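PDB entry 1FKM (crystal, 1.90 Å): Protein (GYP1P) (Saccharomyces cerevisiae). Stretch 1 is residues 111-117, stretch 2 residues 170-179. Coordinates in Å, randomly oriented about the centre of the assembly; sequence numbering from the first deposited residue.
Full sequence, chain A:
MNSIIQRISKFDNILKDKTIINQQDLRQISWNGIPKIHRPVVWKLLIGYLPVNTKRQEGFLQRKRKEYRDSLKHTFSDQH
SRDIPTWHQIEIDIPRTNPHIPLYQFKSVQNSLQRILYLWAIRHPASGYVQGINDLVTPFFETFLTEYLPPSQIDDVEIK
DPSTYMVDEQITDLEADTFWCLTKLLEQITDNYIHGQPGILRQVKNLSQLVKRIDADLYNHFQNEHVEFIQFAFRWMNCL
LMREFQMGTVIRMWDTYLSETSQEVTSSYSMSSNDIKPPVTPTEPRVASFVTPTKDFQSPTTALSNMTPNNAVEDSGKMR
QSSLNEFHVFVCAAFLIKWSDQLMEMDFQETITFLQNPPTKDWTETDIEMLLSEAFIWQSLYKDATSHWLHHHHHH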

ATOM      1  N   ASN A 111       8.830 -16.639  -4.121  1.00 21.14           N
ATOM      2  CA  ASN A 111       8.384 -17.115  -5.426  1.00 22.16           C
ATOM      3  C   ASN A 111       7.027 -16.524  -5.817  1.00 21.13           C
ATOM      4  O   ASN A 111       6.784 -16.228  -6.993  1.00 20.80           O
ATOM      5  CB  ASN A 111       8.303 -18.647  -5.442  1.00 28.74           C
ATOM      6  CG  ASN A 111       9.658 -19.306  -5.244  1.00 32.59           C
ATOM      7  OD1 ASN A 111      10.666 -18.834  -5.757  1.00 33.93           O
ATOM      8  ND2 ASN A 111       9.680 -20.411  -4.508  1.00 35.41           N
ATOM      9  N   SER A 112       6.140 -16.358  -4.840  1.00 21.37           N
ATOM     10  CA  SER A 112       4.824 -15.785  -5.113  1.00 19.96           C
ATOM     11  C   SER A 112       4.959 -14.325  -5.530  1.00 19.96           C
ATOM     12  O   SER A 112       4.363 -13.904  -6.521  1.00 19.01           O
ATOM     13  CB  SER A 112       3.918 -15.877  -3.880  1.00 22.46           C
ATOM     14  OG  SER A 112       3.398 -17.185  -3.717  1.00 22.03           O
ATOM     15  N   LEU A 113       5.737 -13.552  -4.774  1.00 18.49           N
ATOM     16  CA  LEU A 113       5.927 -12.139  -5.098  1.00 18.69           C
ATOM     17  C   LEU A 113       6.649 -11.974  -6.434  1.00 19.36           C
ATOM     18  O   LEU A 113       6.377 -11.046  -7.188  1.00 16.78           O
ATOM     19  CB  LEU A 113       6.704 -11.431  -3.979  1.00 21.16           C
ATOM     20  CG  LEU A 113       5.977 -11.378  -2.626  1.00 23.32           C
ATOM     21  CD1 LEU A 113       6.809 -10.573  -1.620  1.00 25.01           C
ATOM     22  CD2 LEU A 113       4.591 -10.735  -2.794  1.00 21.57           C
ATOM     23  N   GLN A 114       7.564 -12.889  -6.729  1.00 18.75           N
ATOM     24  CA  GLN A 114       8.307 -12.843  -7.987  1.00 21.25           C
ATOM     25  C   GLN A 114       7.330 -12.920  -9.167  1.00 20.21           C
ATOM     26  O   GLN A 114       7.411 -12.126 -10.112  1.00 19.58           O
ATOM     27  CB  GLN A 114       9.295 -14.018  -8.036  1.00 24.97           C
ATOM     28  CG  GLN A 114      10.019 -14.252  -9.364  1.00 30.89           C
ATOM     29  CD  GLN A 114      11.120 -13.243  -9.643  1.00 33.03           C
ATOM     30  OE1 GLN A 114      11.858 -12.842  -8.741  1.00 34.82           O
ATOM     31  NE2 GLN A 114      11.251 -12.844 -10.905  1.00 32.28           N
ATOM     32  N   ARG A 115       6.404 -13.871  -9.102  1.00 20.30           N
ATOM     33  CA  ARG A 115       5.421 -14.050 -10.172  1.00 19.27           C
ATOM     34  C   ARG A 115       4.471 -12.859 -10.293  1.00 18.70           C
ATOM     35  O   ARG A 115       4.170 -12.397 -11.398  1.00 17.96           O
ATOM     36  CB  ARG A 115       4.608 -15.330  -9.943  1.00 22.12           C
ATOM     37  CG  ARG A 115       5.408 -16.621 -10.082  1.00 28.70           C
ATOM     38  CD  ARG A 115       4.497 -17.842 -10.046  1.00 31.52           C
ATOM     39  NE  ARG A 115       4.030 -18.181  -8.705  1.00 33.44           N
ATOM     40  CZ  ARG A 115       4.671 -18.994  -7.868  1.00 36.74           C
ATOM     41  NH1 ARG A 115       5.819 -19.557  -8.233  1.00 35.71           N
ATOM     42  NH2 ARG A 115       4.162 -19.262  -6.669  1.00 34.84           N
ATOM     43  N   ILE A 116       3.991 -12.371  -9.156  1.00 18.73           N
ATOM     44  CA  ILE A 116       3.083 -11.227  -9.152  1.00 19.57           C
ATOM     45  C   ILE A 116       3.724  -9.999  -9.792  1.00 18.73           C
ATOM     46  O   ILE A 116       3.139  -9.366 -10.677  1.00 20.15           O
ATOM     47  CB  ILE A 116       2.654 -10.866  -7.710  1.00 18.20           C
ATOM     48  CG1 ILE A 116       1.802 -11.997  -7.125  1.00 18.22           C
ATOM     49  CG2 ILE A 116       1.884  -9.553  -7.713  1.00 18.99           C
ATOM     50  CD1 ILE A 116       1.528 -11.864  -5.621  1.00 18.08           C
ATOM     51  N   LEU A 117       4.929  -9.664  -9.348  1.00 15.04           N
ATOM     52  CA  LEU A 117       5.612  -8.493  -9.874  1.00 15.95           C
ATOM     53  C   LEU A 117       6.022  -8.668 -11.324  1.00 17.05           C
ATOM     54  O   LEU A 117       5.987  -7.716 -12.103  1.00 16.96           O
ATOM     55  CB  LEU A 117       6.843  -8.171  -9.028  1.00 17.87           C
ATOM     56  CG  LEU A 117       6.518  -7.780  -7.583  1.00 19.16           C
ATOM     57  CD1 LEU A 117       7.813  -7.547  -6.813  1.00 18.72           C
ATOM     58  CD2 LEU A 117       5.660  -6.527  -7.568  1.00 19.23           C
ATOM     59  N   GLN A 170      -4.521 -22.570  -3.529  1.00 27.30           N
ATOM     60  CA  GLN A 170      -4.920 -21.429  -2.714  1.00 26.56           C
ATOM     61  C   GLN A 170      -3.872 -20.321  -2.812  1.00 25.23           C
ATOM     62  O   GLN A 170      -4.208 -19.140  -2.878  1.00 25.21           O
ATOM     63  CB  GLN A 170      -5.082 -21.856  -1.256  1.00 28.95           C
ATOM     64  CG  GLN A 170      -6.208 -22.839  -1.009  1.00 30.19           C
ATOM     65  CD  GLN A 170      -6.283 -23.253   0.445  1.00 29.41           C
ATOM     66  OE1 GLN A 170      -5.330 -23.811   0.990  1.00 30.66           O
ATOM     67  NE2 GLN A 170      -7.413 -22.974   1.085  1.00 30.31           N
ATOM     68  N   ILE A 171      -2.601 -20.705  -2.815  1.00 22.13           N
ATOM     69  CA  ILE A 171      -1.527 -19.727  -2.921  1.00 23.62           C
ATOM     70  C   ILE A 171      -1.633 -19.003  -4.266  1.00 23.10           C
ATOM     71  O   ILE A 171      -1.389 -17.796  -4.357  1.00 20.61           O
ATOM     72  CB  ILE A 171      -0.142 -20.411  -2.769  1.00 28.30           C
ATOM     73  CG1 ILE A 171       0.014 -20.917  -1.329  1.00 29.22           C
ATOM     74  CG2 ILE A 171       0.977 -19.437  -3.127  1.00 27.37           C
ATOM     75  CD1 ILE A 171       1.323 -21.620  -1.041  1.00 32.29           C
ATOM     76  N   THR A 172      -2.014 -19.734  -5.311  1.00 21.91           N
ATOM     77  CA  THR A 172      -2.158 -19.122  -6.625  1.00 23.08           C
ATOM     78  C   THR A 172      -3.369 -18.187  -6.631  1.00 21.39           C
ATOM     79  O   THR A 172      -3.338 -17.137  -7.276  1.00 20.97           O
ATOM     80  CB  THR A 172      -2.306 -20.188  -7.739  1.00 31.88           C
ATOM     81  OG1 THR A 172      -1.141 -21.021  -7.751  1.00 35.57           O
ATOM     82  CG2 THR A 172      -2.437 -19.522  -9.106  1.00 33.52           C
ATOM     83  N   ASP A 173      -4.430 -18.564  -5.921  1.00 20.17           N
ATOM     84  CA  ASP A 173      -5.619 -17.709  -5.828  1.00 21.23           C
ATOM     85  C   ASP A 173      -5.222 -16.414  -5.112  1.00 18.92           C
ATOM     86  O   ASP A 173      -5.649 -15.331  -5.491  1.00 21.62           O
ATOM     87  CB  ASP A 173      -6.734 -18.369  -5.014  1.00 24.29           C
ATOM     88  CG  ASP A 173      -7.368 -19.549  -5.722  1.00 29.50           C
ATOM     89  OD1 ASP A 173      -7.277 -19.634  -6.967  1.00 28.75           O
ATOM     90  OD2 ASP A 173      -7.978 -20.386  -5.022  1.00 28.42           O
ATOM     91  N   LEU A 174      -4.422 -16.553  -4.057  1.00 19.67           N
ATOM     92  CA  LEU A 174      -3.937 -15.415  -3.275  1.00 18.76           C
ATOM     93  C   LEU A 174      -3.105 -14.503  -4.178  1.00 18.74           C
ATOM     94  O   LEU A 174      -3.245 -13.275  -4.148  1.00 17.07           O
ATOM     95  CB  LEU A 174      -3.082 -15.914  -2.103  1.00 22.43           C
ATOM     96  CG  LEU A 174      -2.270 -14.854  -1.338  1.00 23.30           C
ATOM     97  CD1 LEU A 174      -3.216 -13.920  -0.599  1.00 26.03           C
ATOM     98  CD2 LEU A 174      -1.321 -15.531  -0.366  1.00 25.57           C
ATOM     99  N   GLU A 175      -2.238 -15.120  -4.979  1.00 18.04           N
ATOM    100  CA  GLU A 175      -1.384 -14.394  -5.913  1.00 17.42           C
ATOM    101  C   GLU A 175      -2.221 -13.582  -6.892  1.00 17.14           C
ATOM    102  O   GLU A 175      -1.922 -12.425  -7.170  1.00 15.81           O
ATOM    103  CB  GLU A 175      -0.502 -15.373  -6.704  1.00 20.31           C
ATOM    104  CG  GLU A 175       0.745 -15.842  -5.964  1.00 21.36           C
ATOM    105  CD  GLU A 175       1.524 -16.895  -6.740  1.00 24.28           C
ATOM    106  OE1 GLU A 175       1.569 -16.824  -7.989  1.00 24.37           O
ATOM    107  OE2 GLU A 175       2.104 -17.789  -6.094  1.00 25.97           O
ATOM    108  N   ALA A 176      -3.267 -14.206  -7.422  1.00 17.59           N
ATOM    109  CA  ALA A 176      -4.147 -13.546  -8.380  1.00 17.19           C
ATOM    110  C   ALA A 176      -4.843 -12.330  -7.754  1.00 16.47           C
ATOM    111  O   ALA A 176      -4.845 -11.237  -8.330  1.00 17.18           O
ATOM    112  CB  ALA A 176      -5.186 -14.546  -8.891  1.00 16.64           C
ATOM    113  N   ASP A 177      -5.428 -12.517  -6.575  1.00 16.80           N
ATOM    114  CA  ASP A 177      -6.111 -11.416  -5.905  1.00 17.60           C
ATOM    115  C   ASP A 177      -5.133 -10.273  -5.634  1.00 18.06           C
ATOM    116  O   ASP A 177      -5.456  -9.110  -5.857  1.00 17.54           O
ATOM    117  CB  ASP A 177      -6.725 -11.875  -4.581  1.00 18.73           C
ATOM    118  CG  ASP A 177      -7.860 -12.877  -4.769  1.00 22.54           C
ATOM    119  OD1 ASP A 177      -8.268 -13.131  -5.928  1.00 21.17           O
ATOM    120  OD2 ASP A 177      -8.353 -13.403  -3.746  1.00 23.66           O
ATOM    121  N   THR A 178      -3.943 -10.615  -5.149  1.00 17.05           N
ATOM    122  CA  THR A 178      -2.920  -9.624  -4.845  1.00 16.23           C
ATOM    123  C   THR A 178      -2.540  -8.867  -6.116  1.00 17.16           C
ATOM    124  O   THR A 178      -2.463  -7.633  -6.126  1.00 17.12           O
ATOM    125  CB  THR A 178      -1.673 -10.311  -4.238  1.00 15.98           C
ATOM    126  OG1 THR A 178      -2.054 -10.999  -3.036  1.00 18.65           O
ATOM    127  CG2 THR A 178      -0.598  -9.282  -3.897  1.00 17.02           C
ATOM    128  N   PHE A 179      -2.312  -9.613  -7.191  1.00 16.61           N
ATOM    129  CA  PHE A 179      -1.949  -9.038  -8.488  1.00 16.43           C
ATOM    130  C   PHE A 179      -2.989  -8.052  -9.031  1.00 16.47           C
ATOM    131  O   PHE A 179      -2.652  -6.936  -9.450  1.00 16.92           O
ATOM    132  CB  PHE A 179      -1.751 -10.159  -9.513  1.00 18.47           C
ATOM    133  CG  PHE A 179      -1.683  -9.672 -10.929  1.00 19.17           C
ATOM    134  CD1 PHE A 179      -0.548  -9.022 -11.402  1.00 20.33           C
ATOM    135  CD2 PHE A 179      -2.777  -9.828 -11.786  1.00 20.69           C
ATOM    136  CE1 PHE A 179      -0.499  -8.527 -12.708  1.00 21.73           C
ATOM    137  CE2 PHE A 179      -2.738  -9.336 -13.094  1.00 20.72           C
ATOM    138  CZ  PHE A 179      -1.599  -8.684 -13.556  1.00 20.81           C
TER

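Both stretches are segments of longer helices, and they run in roughly the same direction: their axes are inclined at 41° and approach to 9.7 Å. Regular i to i+4 hydrogen bonds hold each backbone, as in Ile-116 N to Ser-112 O at 3.1 Å and Phe-179 N to Glu-175 O at 2.8 Å. The two backbones are not equally near along their length. The closest pair of alpha carbons is at the C-terminal end, where Ile-116 CA lies 5.5 Å from Phe-179 CA; toward the N-terminal ends the helices splay apart, and Arg-115 and Glu-175 extend their side chains to meet there, with the short Ser-112 reaching the same carboxylate. The contact is compact, burying 338 Å² over both sides, and the spacing of its residues follows the helical repeat: Ser-112, Arg-115 and Ile-116 on one helix, Ile-171, Glu-175, Thr-178 and Phe-179 on the other.

Where the backbones are close, the packing is apolar and centred on Ile-116. Its CA-to-CB bond points sideways, but with chi1 m and chi2 t the side chain ends nearer the partner helix. Its CD1 lies 3.8 Å from Thr-178 CG2, while its CG2 sits 4.1 Å from Phe-179 CB. Between these, Ile-116 CG1 comes to 3.7 Å from the carbonyl oxygen, O, of Glu-175, so the isoleucine packs against the backbone itself. That oxygen already accepts the hydrogen bond from Phe-179 N, so this apolar neighbour does not leave it without a partner. Thr-178 OG1 donates to Leu-174 O at 2.8 Å within its own helix, and the methyl CG2 is the atom that meets Ile-116 CD1. Phe-179 CD1 lies 3.8 Å from Ile-116 O, an oblique approach to the ring.

Where the helices diverge, Glu-175 fills the space with a polar group. Its CA-to-CB bond points toward the first helix, and chi2 t extends the chain so that the carboxylate reaches Arg-115. The salt bridge is bidentate: Arg-115 NE donates to Glu-175 OE1 at 2.9 Å, and Arg-115 NH2 to Glu-175 OE2 at 2.6 Å. Angles at the hydrogens of 172° and 163° are nearly linear, and OE2 lies near the guanidinium plane at its edge, the arrangement that lets two N-H groups address two oxygens together. Ser-112 OG comes to 2.8 Å from the same Glu-175 OE2, so the serine, one turn before Ile-116, adds a second polar neighbour to this oxygen. The hydroxyl also meets an apolar group, with Ser-112 OG 3.4 Å from Ile-171 CG2, one turn before Glu-175.

The rule to read from this contact is a division along the helix pair. A branched aliphatic residue packs where the backbones are close, and a charged pair bridges where they part. Glu-175 belongs to both: its CG lies 4.1 Å from Ile-116 CD1, while the residue is buried and its carboxylate has its charge met by Arg-115.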